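Putative cell filamentation protein (Bartonella quintana, PDB 4N67) probably acts as a secreted Fic-domain enzyme that transfers AMP onto target proteins, and binds ADP at its nucleotide site. Local coordinates at residues N23-K28 with Y34-H39; T64-L69 with H153-G158; T73-G78 with Q83-E88. The protein carries 2 engineered substitutions. All coordinates share one frame; numbering follows the deposited sequence. Where two conformers were deposited one is given.

How the contacts relate
The three contacts run from the surface of the domain to its nucleotide site. Contact 2 holds the ADP-binding loop against helix 59-70, with H153, K157 and G158 in the pocket. Contact 3 lies within the span of chain that contact 2 closes. Their centres are about 11 Å apart, and H66 ND1 meets G78 N at 2.9 Å; the W76 side chain is about 8 Å from ADP. Contact 1 lies farther out, its centre about 15 Å from each of the others and its H25 side chain about 14 Å from ADP. It joins contact 3 through K24 N to T73 O, 2.8 Å, and H25 NE2 to T73 OG1, 2.9 Å.

Contact 1: N23-K28 with Y34-H39; sequences NKHGIK and YERCAH
R36 reaches out from helix 30-48 and lays its aliphatic stem over the imidazole of H25, while I27 closes in beside the base of the same stem. The key contact is a CH-pi interaction: R36 CG sits 3.9 Å from the centroid of the H25 ring, only 4° off the ring normal and so squarely over one face. A long arginine suits this place because its methylenes can pack on a ring while the guanidinium carries on to solvent. CG stands anti to the backbone N (chi1 175°), and a bend at chi2 turns the rest of the chain across the histidine. The guanidinium is not stacked on the ring, since the two planes lie 59° apart; H25 ND1 and R36 NE approach to 3.6 Å. One water joins the polar ends, 2.8 Å from H25 ND1 and accepting from R36 NH2 at 2.9 Å, in the plane of both flat groups. The other ring nitrogen, NE2, is hydrogen-bonded to T73 OG1, which helps fix the rotation of the imidazole. I27 adds an apolar touch, its CD1 lying 3.7 Å from R36 CB, and the two side chains cross at about a right angle.

N23 shapes the loop that presents these groups. Its OD1 accepts from H25 N at 2.9 Å, an Asx turn, while its ND2 donates to I27 O at 2.9 Å, so one amide spans the bend in which G26 takes a positive phi. The loop 23-28 thus folds back on helix 30-48, which follows it directly: N23 and I27 also rest on L33, and K24 pairs with the backbone of T73, in the loop between helix 59-70 and strand 85-86.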
loop_
_atom_site.group_PDB
_atom_site.type_symbol
_atom_site.label_atom_id
_atom_site.label_comp_id
_atom_site.label_asym_id
_atom_site.label_seq_id
_atom_site.Cartn_x
_atom_site.Cartn_y
_atom_site.Cartn_z
ATOM N N ASN A 23 13.172 -5.223 -14.169
ATOM C CA ASN A 23 12.345 -4.049 -14.415
ATOM C C ASN A 23 12.236 -3.789 -15.902
ATOM O O ASN A 23 12.986 -4.352 -16.705
ATOM C CB ASN A 23 12.902 -2.820 -13.692
ATOM C CG ASN A 23 14.256 -2.389 -14.229
ATOM O OD1 ASN A 23 14.349 -1.613 -15.187
ATOM N ND2 ASN A 23 15.337 -2.949 -13.680
ATOM N N LYS A 24 11.316 -2.901 -16.260
ATOM C CA LYS A 24 11.026 -2.603 -17.658
ATOM C C LYS A 24 11.765 -1.379 -18.188
ATOM O O LYS A 24 11.642 -1.047 -19.362
ATOM C CB LYS A 24 9.521 -2.425 -17.817
ATOM C CG LYS A 24 8.784 -3.745 -17.568
ATOM C CD LYS A 24 7.286 -3.607 -17.394
ATOM C CE LYS A 24 6.590 -2.945 -18.566
ATOM N NZ LYS A 24 5.128 -3.224 -18.516
ATOM N N HIS A 25 12.565 -0.739 -17.337
ATOM C CA HIS A 25 13.210 0.513 -17.682
ATOM C C HIS A 25 14.555 0.387 -18.363
ATOM O O HIS A 25 15.113 1.395 -18.805
ATOM C CB HIS A 25 13.415 1.357 -16.412
ATOM C CG HIS A 25 12.165 1.837 -15.807
ATOM N ND1 HIS A 25 11.274 2.629 -16.476
ATOM C CD2 HIS A 25 11.620 1.597 -14.594
ATOM C CE1 HIS A 25 10.260 2.916 -15.686
ATOM N NE2 HIS A 25 10.450 2.294 -14.532
ATOM N N GLY A 26 15.116 -0.827 -18.442
ATOM C CA GLY A 26 16.439 -1.041 -18.999
ATOM C C GLY A 26 17.575 -0.701 -18.048
ATOM O O GLY A 26 18.681 -0.463 -18.475
ATOM N N ILE A 27 17.275 -0.729 -16.746
ATOM C CA ILE A 27 18.209 -0.283 -15.712
ATOM C C ILE A 27 18.788 -1.499 -14.983
ATOM O O ILE A 27 18.045 -2.404 -14.604
ATOM C CB ILE A 27 17.507 0.656 -14.720
ATOM C CG1 ILE A 27 17.024 1.934 -15.445
ATOM C CG2 ILE A 27 18.437 0.959 -13.548
ATOM C CD1 ILE A 27 16.200 2.848 -14.594
ATOM N N LYS A 28 20.109 -1.518 -14.824
ATOM C CA LYS A 28 20.771 -2.608 -14.078
ATOM C C LYS A 28 21.372 -2.153 -12.758
ATOM O O LYS A 28 21.785 -3.000 -11.964
ATOM C CB LYS A 28 21.846 -3.313 -14.916
ATOM C CG LYS A 28 21.336 -4.007 -16.175
ATOM C CD LYS A 28 20.184 -4.967 -15.889
ATOM C CE LYS A 28 19.847 -5.797 -17.123
ATOM N NZ LYS A 28 19.309 -4.930 -18.226
ATOM N N TYR A 34 15.863 2.552 -8.257
ATOM C CA TYR A 34 15.125 3.158 -7.158
ATOM C C TYR A 34 14.709 4.587 -7.498
ATOM O O TYR A 34 13.552 4.949 -7.362
ATOM C CB TYR A 34 15.970 3.154 -5.881
ATOM C CG TYR A 34 15.192 3.482 -4.618
ATOM C CD1 TYR A 34 14.804 4.784 -4.334
ATOM C CD2 TYR A 34 14.868 2.487 -3.707
ATOM C CE1 TYR A 34 14.113 5.082 -3.182
ATOM C CE2 TYR A 34 14.184 2.778 -2.545
ATOM C CZ TYR A 34 13.805 4.071 -2.288
ATOM O OH TYR A 34 13.104 4.359 -1.138
ATOM N N GLU A 35 15.653 5.389 -7.970
ATOM C CA GLU A 35 15.358 6.791 -8.267
ATOM C C GLU A 35 14.385 6.948 -9.437
ATOM O O GLU A 35 13.469 7.769 -9.399
ATOM C CB GLU A 35 16.642 7.561 -8.540
ATOM C CG GLU A 35 17.528 7.712 -7.323
ATOM C CD GLU A 35 18.762 8.551 -7.597
ATOM O OE1 GLU A 35 18.691 9.514 -8.397
ATOM O OE2 GLU A 35 19.824 8.273 -6.989
ATOM N N ARG A 36 14.590 6.167 -10.492
ATOM C CA ARG A 36 13.679 6.220 -11.637
ATOM C C ARG A 36 12.270 5.824 -11.214
ATOM O O ARG A 36 11.289 6.476 -11.542
ATOM C CB ARG A 36 14.181 5.296 -12.771
ATOM C CG ARG A 36 13.222 5.187 -13.975
ATOM C CD ARG A 36 13.760 5.963 -15.153
ATOM N NE ARG A 36 12.837 5.851 -16.280
ATOM C CZ ARG A 36 11.847 6.691 -16.530
ATOM N NH1 ARG A 36 11.654 7.783 -15.793
ATOM N NH2 ARG A 36 11.077 6.503 -17.578
ATOM N N CYS A 37 12.166 4.739 -10.468
ATOM C CA CYS A 37 10.882 4.252 -9.977
ATOM C C CYS A 37 10.206 5.226 -9.019
ATOM O O CYS A 37 8.979 5.425 -9.079
ATOM C CB CYS A 37 11.150 2.891 -9.322
ATOM S SG CYS A 37 9.768 2.175 -8.474
ATOM N N ALA A 38 10.982 5.829 -8.135
ATOM C CA ALA A 38 10.420 6.819 -7.230
ATOM C C ALA A 38 9.768 7.951 -8.028
ATOM O O ALA A 38 8.664 8.414 -7.717
ATOM C CB ALA A 38 11.479 7.321 -6.279
ATOM N N HIS A 39 10.473 8.426 -9.062
ATOM C CA HIS A 39 9.986 9.515 -9.893
ATOM C C HIS A 39 8.735 9.124 -10.680
ATOM O O HIS A 39 7.727 9.865 -10.738
ATOM C CB HIS A 39 11.139 9.934 -10.841
ATOM C CG HIS A 39 10.841 11.112 -11.710
ATOM N ND1 HIS A 39 10.053 11.046 -12.839
ATOM C CD2 HIS A 39 11.291 12.386 -11.648
ATOM C CE1 HIS A 39 10.022 12.230 -13.427
ATOM N NE2 HIS A 39 10.766 13.059 -12.725
HETATM O O HOH W 1 11.067 3.948 -18.904
#

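Contact 2: T64-L69 with H153-G158; sequences TIHWCL and HPFRKG. With ADP (adenosine-5'-diphosphate), chain B.
H66 and F155 form a buried offset stack, reinforced by one hydrogen bond, between helix 59-70 and the loop linking helix 135-152 to helix 164-174. That loop carries the sequence HPFRKGNGR, recognisable as a Fic motif with lysine at the position usually held by an acidic residue. The ring centroids are 3.9 Å apart and the planes nearly parallel, at 8°. H66 CD2 comes to 3.4 Å from F155 CG, and H66 CB lies over the same phenyl face. On the opposite face P154 CB packs toward the rim, so the phenyl is sandwiched. The first torsion of H66 (chi1 -169°, CG anti to the backbone N) directs the imidazole off the helix toward the loop, where NE2 donates to K157 O at 2.9 Å, nearly in the ring plane and close to straight at 166°. ND1 is hydrogen-bonded to the backbone N of G78, which can only donate there. G158, whose backbone angles call for glycine, donates its N to ADP O3B at 2.9 Å. A histidine that donates at NE2 and is met by an N-H at ND1 is probably neutral, and its bond to K157 O may polarise the K157-G158 peptide toward the phosphate.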
loop_
_atom_site.group_PDB
_atom_site.type_symbol
_atom_site.label_atom_id
_atom_site.label_comp_id
_atom_site.label_asym_id
_atom_site.label_seq_id
_atom_site.Cartn_x
_atom_site.Cartn_y
_atom_site.Cartn_z
ATOM N N THR A 64 -5.421 -2.789 -8.532
ATOM C CA THR A 64 -5.474 -1.767 -9.579
ATOM C C THR A 64 -4.559 -0.585 -9.271
ATOM O O THR A 64 -3.832 -0.116 -10.148
ATOM C CB THR A 64 -6.900 -1.291 -9.810
ATOM O OG1 THR A 64 -7.618 -2.341 -10.474
ATOM C CG2 THR A 64 -6.948 -0.067 -10.656
ATOM N N ILE A 65 -4.572 -0.092 -8.036
ATOM C CA ILE A 65 -3.657 0.958 -7.669
ATOM C C ILE A 65 -2.213 0.557 -7.887
ATOM O O ILE A 65 -1.431 1.294 -8.503
ATOM C CB ILE A 65 -3.852 1.403 -6.201
ATOM C CG1 ILE A 65 -5.251 2.008 -6.005
ATOM C CG2 ILE A 65 -2.781 2.383 -5.779
ATOM C CD1 ILE A 65 -5.602 2.197 -4.552
ATOM N N HIS A 66 -1.841 -0.629 -7.406
ATOM C CA HIS A 66 -0.461 -1.083 -7.555
ATOM C C HIS A 66 -0.122 -1.168 -9.043
ATOM O O HIS A 66 0.955 -0.782 -9.479
ATOM C CB HIS A 66 -0.250 -2.431 -6.902
ATOM C CG HIS A 66 1.175 -2.827 -6.804
ATOM N ND1 HIS A 66 1.822 -3.573 -7.774
ATOM C CD2 HIS A 66 2.089 -2.590 -5.839
ATOM C CE1 HIS A 66 3.071 -3.775 -7.396
ATOM N NE2 HIS A 66 3.261 -3.181 -6.237
ATOM N N TRP A 67 -1.050 -1.682 -9.840
ATOM C CA TRP A 67 -0.821 -1.797 -11.286
ATOM C C TRP A 67 -0.600 -0.386 -11.886
ATOM O O TRP A 67 0.331 -0.158 -12.650
ATOM C CB TRP A 67 -1.978 -2.493 -11.986
ATOM C CG TRP A 67 -1.697 -2.672 -13.441
ATOM C CD1 TRP A 67 -0.991 -3.701 -13.998
ATOM C CD2 TRP A 67 -2.068 -1.797 -14.493
ATOM N NE1 TRP A 67 -0.916 -3.499 -15.383
ATOM C CE2 TRP A 67 -1.563 -2.343 -15.694
ATOM C CE3 TRP A 67 -2.766 -0.587 -14.540
ATOM C CZ2 TRP A 67 -1.740 -1.727 -16.944
ATOM C CZ3 TRP A 67 -2.931 0.052 -15.836
ATOM C CH2 TRP A 67 -2.422 -0.539 -16.982
ATOM N N CYS A 68 -1.453 0.574 -11.550
ATOM C CA CYS A 68 -1.316 1.917 -12.125
ATOM C C CYS A 68 0.028 2.515 -11.734
ATOM O O CYS A 68 0.743 3.075 -12.574
ATOM C CB CYS A 68 -2.475 2.804 -11.686
ATOM S SG CYS A 68 -4.071 2.347 -12.401
ATOM N N LEU A 69 0.387 2.382 -10.469
ATOM C CA LEU A 69 1.639 2.995 -10.003
ATOM C C LEU A 69 2.878 2.307 -10.566
ATOM O O LEU A 69 3.877 2.984 -10.823
ATOM C CB LEU A 69 1.728 3.025 -8.453
ATOM C CG LEU A 69 0.642 3.826 -7.744
ATOM C CD1 LEU A 69 0.826 3.751 -6.236
ATOM C CD2 LEU A 69 0.556 5.277 -8.201
ATOM N N HIS A 153 0.666 -6.546 3.589
ATOM C CA HIS A 153 1.841 -6.302 2.764
ATOM C C HIS A 153 1.788 -7.112 1.471
ATOM O O HIS A 153 2.643 -7.966 1.234
ATOM C CB HIS A 153 3.102 -6.640 3.567
ATOM C CG HIS A 153 4.375 -6.140 2.972
ATOM N ND1 HIS A 153 4.828 -4.860 3.186
ATOM C CD2 HIS A 153 5.341 -6.764 2.259
ATOM C CE1 HIS A 153 6.005 -4.705 2.603
ATOM N NE2 HIS A 153 6.339 -5.845 2.033
ATOM N N PRO A 154 0.748 -6.905 0.648
ATOM C CA PRO A 154 0.442 -7.903 -0.373
ATOM C C PRO A 154 1.389 -8.051 -1.532
ATOM O O PRO A 154 1.302 -9.053 -2.226
ATOM C CB PRO A 154 -0.946 -7.484 -0.889
ATOM C CG PRO A 154 -1.476 -6.591 0.173
ATOM C CD PRO A 154 -0.306 -5.883 0.736
ATOM N N PHE A 155 2.254 -7.061 -1.752
ATOM C CA PHE A 155 3.118 -7.020 -2.930
ATOM C C PHE A 155 4.585 -7.240 -2.591
ATOM O O PHE A 155 5.035 -6.968 -1.490
ATOM C CB PHE A 155 2.893 -5.695 -3.684
ATOM C CG PHE A 155 1.439 -5.419 -4.002
ATOM C CD1 PHE A 155 0.818 -6.041 -5.087
ATOM C CD2 PHE A 155 0.676 -4.600 -3.203
ATOM C CE1 PHE A 155 -0.516 -5.837 -5.344
ATOM C CE2 PHE A 155 -0.669 -4.408 -3.471
ATOM C CZ PHE A 155 -1.257 -5.037 -4.543
ATOM N N ARG A 156 5.335 -7.671 -3.580
ATOM C CA ARG A 156 6.774 -7.857 -3.366
ATOM C C ARG A 156 7.476 -6.532 -3.005
ATOM O O ARG A 156 8.428 -6.528 -2.207
ATOM C CB ARG A 156 7.393 -8.511 -4.592
ATOM C CG ARG A 156 8.905 -8.578 -4.581
ATOM C CD ARG A 156 9.455 -9.452 -3.450
ATOM N NE ARG A 156 10.922 -9.454 -3.480
ATOM C CZ ARG A 156 11.703 -8.450 -3.076
ATOM N NH1 ARG A 156 11.198 -7.325 -2.614
ATOM N NH2 ARG A 156 13.030 -8.561 -3.213
ATOM N N LYS A 157 7.013 -5.439 -3.601
ATOM C CA LYS A 157 7.503 -4.102 -3.331
ATOM C C LYS A 157 6.426 -3.107 -3.733
ATOM O O LYS A 157 5.531 -3.464 -4.520
ATOM C CB LYS A 157 8.782 -3.824 -4.138
ATOM C CG LYS A 157 9.548 -2.600 -3.698
ATOM C CD LYS A 157 10.818 -2.435 -4.513
ATOM C CE LYS A 157 11.454 -1.078 -4.213
ATOM N NZ LYS A 157 11.743 -0.312 -5.471
ATOM N N GLY A 158 6.505 -1.890 -3.185
ATOM C CA GLY A 158 5.555 -0.834 -3.535
ATOM C C GLY A 158 4.330 -0.829 -2.650
ATOM O O GLY A 158 3.330 -0.189 -2.974
HETATM P PB ADP B . 7.959 -1.802 0.139
HETATM O O1B ADP B . 9.011 -2.868 0.486
HETATM O O2B ADP B . 6.607 -2.421 0.057
HETATM O O3B ADP B . 8.292 -0.974 -1.104
HETATM P PA ADP B . 7.484 0.402 2.027
HETATM O O1A ADP B . 8.542 1.440 2.435
HETATM O O2A ADP B . 6.504 0.827 0.958
HETATM O O3A ADP B . 8.233 -0.950 1.475
HETATM O "O5'" ADP B . 6.769 -0.086 3.358
HETATM C "C5'" ADP B . 5.495 -0.740 3.335
HETATM C "C4'" ADP B . 4.768 -0.396 4.630
HETATM O "O4'" ADP B . 5.389 -1.093 5.729
HETATM C "C3'" ADP B . 4.789 1.095 4.951
HETATM O "O3'" ADP B . 3.485 1.538 5.381
HETATM C "C2'" ADP B . 5.797 1.194 6.080
HETATM O "O2'" ADP B . 5.590 2.298 6.971
HETATM C "C1'" ADP B . 5.611 -0.124 6.774
HETATM N N9 ADP B . 6.757 -0.571 7.591
HETATM C C8 ADP B . 8.053 -0.207 7.511
HETATM N N7 ADP B . 8.745 -0.902 8.446
HETATM C C5 ADP B . 7.908 -1.704 9.116
HETATM C C6 ADP B . 7.986 -2.676 10.214
HETATM N N6 ADP B . 9.214 -2.915 10.769
HETATM N N1 ADP B . 6.880 -3.317 10.625
HETATM C C2 ADP B . 5.682 -3.056 10.030
HETATM N N3 ADP B . 5.550 -2.163 9.024
HETATM C C4 ADP B . 6.585 -1.484 8.534
#

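Contact 3: T73-G78 with Q83-E88; sequences TFEWAG and QPFTFE
W76 sets its CB over the face of F85, 3.8 Å from the ring centroid and 13° off the normal, while its indole turns an edge toward the same face in an offset edge-to-face pair with planes at 72°. CG stands between the backbone N and the carbonyl carbon (chi1 47°), which swings the indole alongside F87, and W76 CD1 meets F87 CZ at 3.6 Å. F85 CE2 lies over the rim of one face of F87. Aromatic residues suit this cluster: F85 and F87 offer faces, W76 its CB and an indole edge, with F74 CB over one indole face. At the solvent border E75 OE1 accepts from E88 N at 2.9 Å, using its syn lone pair, and E75 CB rests 3.7 Å from F85 CZ. The carboxylates of E75 and E88 probably repel; a water donating to E75 OE2 and, weakly, to E88 OE1 should ease this.

The type I turn from F74 to A77 carries E75 and W76 at its corner. Strand 85-86 pairs antiparallel with strand 92-93, a hairpin that probably corresponds to the flap of Fic proteins. Farther out, Y13 meets W76 edge-to-face, K22 makes a cation-pi contact with F87, and R156 and K157 touch the indole.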
loop_
_atom_site.group_PDB
_atom_site.type_symbol
_atom_site.label_atom_id
_atom_site.label_comp_id
_atom_site.label_asym_id
_atom_site.label_seq_id
_atom_site.Cartn_x
_atom_site.Cartn_y
_atom_site.Cartn_z
ATOM N N THR A 73 7.138 -0.057 -14.503
ATOM C CA THR A 73 8.392 -0.462 -13.856
ATOM C C THR A 73 8.522 -1.969 -13.741
ATOM O O THR A 73 9.567 -2.526 -14.053
ATOM C CB THR A 73 8.473 0.198 -12.447
ATOM O OG1 THR A 73 8.452 1.637 -12.605
ATOM C CG2 THR A 73 9.692 -0.282 -11.651
ATOM N N PHE A 74 7.484 -2.648 -13.243
ATOM C CA PHE A 74 7.544 -4.081 -12.981
ATOM C C PHE A 74 6.505 -4.865 -13.783
ATOM O O PHE A 74 5.333 -4.468 -13.825
ATOM C CB PHE A 74 7.304 -4.366 -11.494
ATOM C CG PHE A 74 8.328 -3.789 -10.579
ATOM C CD1 PHE A 74 9.675 -4.074 -10.768
ATOM C CD2 PHE A 74 7.966 -2.940 -9.527
ATOM C CE1 PHE A 74 10.633 -3.566 -9.902
ATOM C CE2 PHE A 74 8.936 -2.419 -8.667
ATOM C CZ PHE A 74 10.269 -2.747 -8.863
ATOM N N GLU A 75 6.942 -5.996 -14.363
ATOM C CA GLU A 75 6.030 -6.907 -15.095
ATOM C C GLU A 75 4.906 -7.432 -14.205
ATOM O O GLU A 75 3.774 -7.647 -14.686
ATOM C CB GLU A 75 6.772 -8.085 -15.712
ATOM C CG GLU A 75 7.674 -7.708 -16.889
ATOM C CD GLU A 75 8.396 -8.909 -17.461
ATOM O OE1 GLU A 75 7.757 -9.970 -17.608
ATOM O OE2 GLU A 75 9.583 -8.788 -17.784
ATOM N N TRP A 76 5.226 -7.595 -12.922
ATOM C CA TRP A 76 4.278 -8.141 -11.940
ATOM C C TRP A 76 3.457 -7.079 -11.244
ATOM O O TRP A 76 2.794 -7.379 -10.234
ATOM C CB TRP A 76 5.015 -9.016 -10.889
ATOM C CG TRP A 76 6.247 -8.376 -10.340
ATOM C CD1 TRP A 76 7.540 -8.510 -10.819
ATOM C CD2 TRP A 76 6.334 -7.465 -9.239
ATOM N NE1 TRP A 76 8.386 -7.739 -10.083
ATOM C CE2 TRP A 76 7.684 -7.114 -9.091
ATOM C CE3 TRP A 76 5.412 -6.969 -8.310
ATOM C CZ2 TRP A 76 8.119 -6.247 -8.094
ATOM C CZ3 TRP A 76 5.848 -6.108 -7.337
ATOM C CH2 TRP A 76 7.201 -5.747 -7.253
ATOM N N ALA A 77 3.422 -5.843 -11.741
ATOM C CA ALA A 77 2.578 -4.822 -11.102
ATOM C C ALA A 77 1.142 -5.350 -11.020
ATOM O O ALA A 77 0.610 -5.889 -11.979
ATOM C CB ALA A 77 2.597 -3.512 -11.874
ATOM N N GLY A 78 0.525 -5.119 -9.864
ATOM C CA GLY A 78 -0.846 -5.554 -9.606
ATOM C C GLY A 78 -0.976 -6.984 -9.129
ATOM O O GLY A 78 -2.078 -7.401 -8.821
ATOM N N GLN A 83 1.139 -15.205 -5.174
ATOM C CA GLN A 83 0.755 -15.797 -6.462
ATOM C C GLN A 83 1.987 -15.981 -7.325
ATOM O O GLN A 83 2.778 -15.062 -7.451
ATOM C CB GLN A 83 -0.248 -14.895 -7.174
ATOM C CG GLN A 83 -1.558 -14.778 -6.405
ATOM C CD GLN A 83 -2.615 -13.985 -7.149
ATOM O OE1 GLN A 83 -2.478 -13.697 -8.340
ATOM N NE2 GLN A 83 -3.684 -13.636 -6.451
ATOM N N PRO A 84 2.144 -17.151 -7.941
ATOM C CA PRO A 84 3.275 -17.302 -8.866
ATOM C C PRO A 84 3.116 -16.351 -10.035
ATOM O O PRO A 84 1.990 -16.158 -10.534
ATOM C CB PRO A 84 3.160 -18.750 -9.332
ATOM C CG PRO A 84 2.356 -19.431 -8.279
ATOM C CD PRO A 84 1.374 -18.399 -7.838
ATOM N N PHE A 85 4.220 -15.718 -10.433
ATOM C CA PHE A 85 4.196 -14.781 -11.566
ATOM C C PHE A 85 5.285 -15.196 -12.528
ATOM O O PHE A 85 6.437 -15.294 -12.138
ATOM C CB PHE A 85 4.464 -13.330 -11.154
ATOM C CG PHE A 85 4.565 -12.431 -12.341
ATOM C CD1 PHE A 85 3.410 -12.037 -13.028
ATOM C CD2 PHE A 85 5.799 -12.083 -12.891
ATOM C CE1 PHE A 85 3.468 -11.268 -14.169
ATOM C CE2 PHE A 85 5.842 -11.326 -14.037
ATOM C CZ PHE A 85 4.688 -10.923 -14.689
ATOM N N THR A 86 4.927 -15.405 -13.789
ATOM C CA THR A 86 5.915 -15.797 -14.793
ATOM C C THR A 86 6.309 -14.587 -15.627
ATOM O O THR A 86 5.481 -13.987 -16.326
ATOM C CB THR A 86 5.384 -16.913 -15.668
ATOM O OG1 THR A 86 5.012 -18.024 -14.833
ATOM C CG2 THR A 86 6.438 -17.376 -16.661
ATOM N N PHE A 87 7.593 -14.272 -15.602
ATOM C CA PHE A 87 8.123 -13.177 -16.389
ATOM C C PHE A 87 8.177 -13.544 -17.880
ATOM O O PHE A 87 8.127 -14.692 -18.262
ATOM C CB PHE A 87 9.547 -12.861 -15.938
ATOM C CG PHE A 87 9.658 -12.147 -14.616
ATOM C CD1 PHE A 87 9.773 -12.860 -13.427
ATOM C CD2 PHE A 87 9.705 -10.760 -14.573
ATOM C CE1 PHE A 87 9.905 -12.211 -12.222
ATOM C CE2 PHE A 87 9.840 -10.092 -13.356
ATOM C CZ PHE A 87 9.949 -10.827 -12.173
ATOM N N GLU A 88 8.333 -12.543 -18.722
ATOM C CA GLU A 88 8.569 -12.750 -20.137
ATOM C C GLU A 88 9.794 -13.645 -20.376
ATOM O O GLU A 88 9.820 -14.415 -21.347
ATOM C CB GLU A 88 8.772 -11.380 -20.744
ATOM C CG GLU A 88 8.854 -11.194 -22.226
ATOM C CD GLU A 88 8.982 -9.702 -22.483
ATOM O OE1 GLU A 88 10.110 -9.241 -22.741
ATOM O OE2 GLU A 88 7.978 -8.983 -22.317
HETATM O O HOH W 2 10.198 -7.245 -20.112
#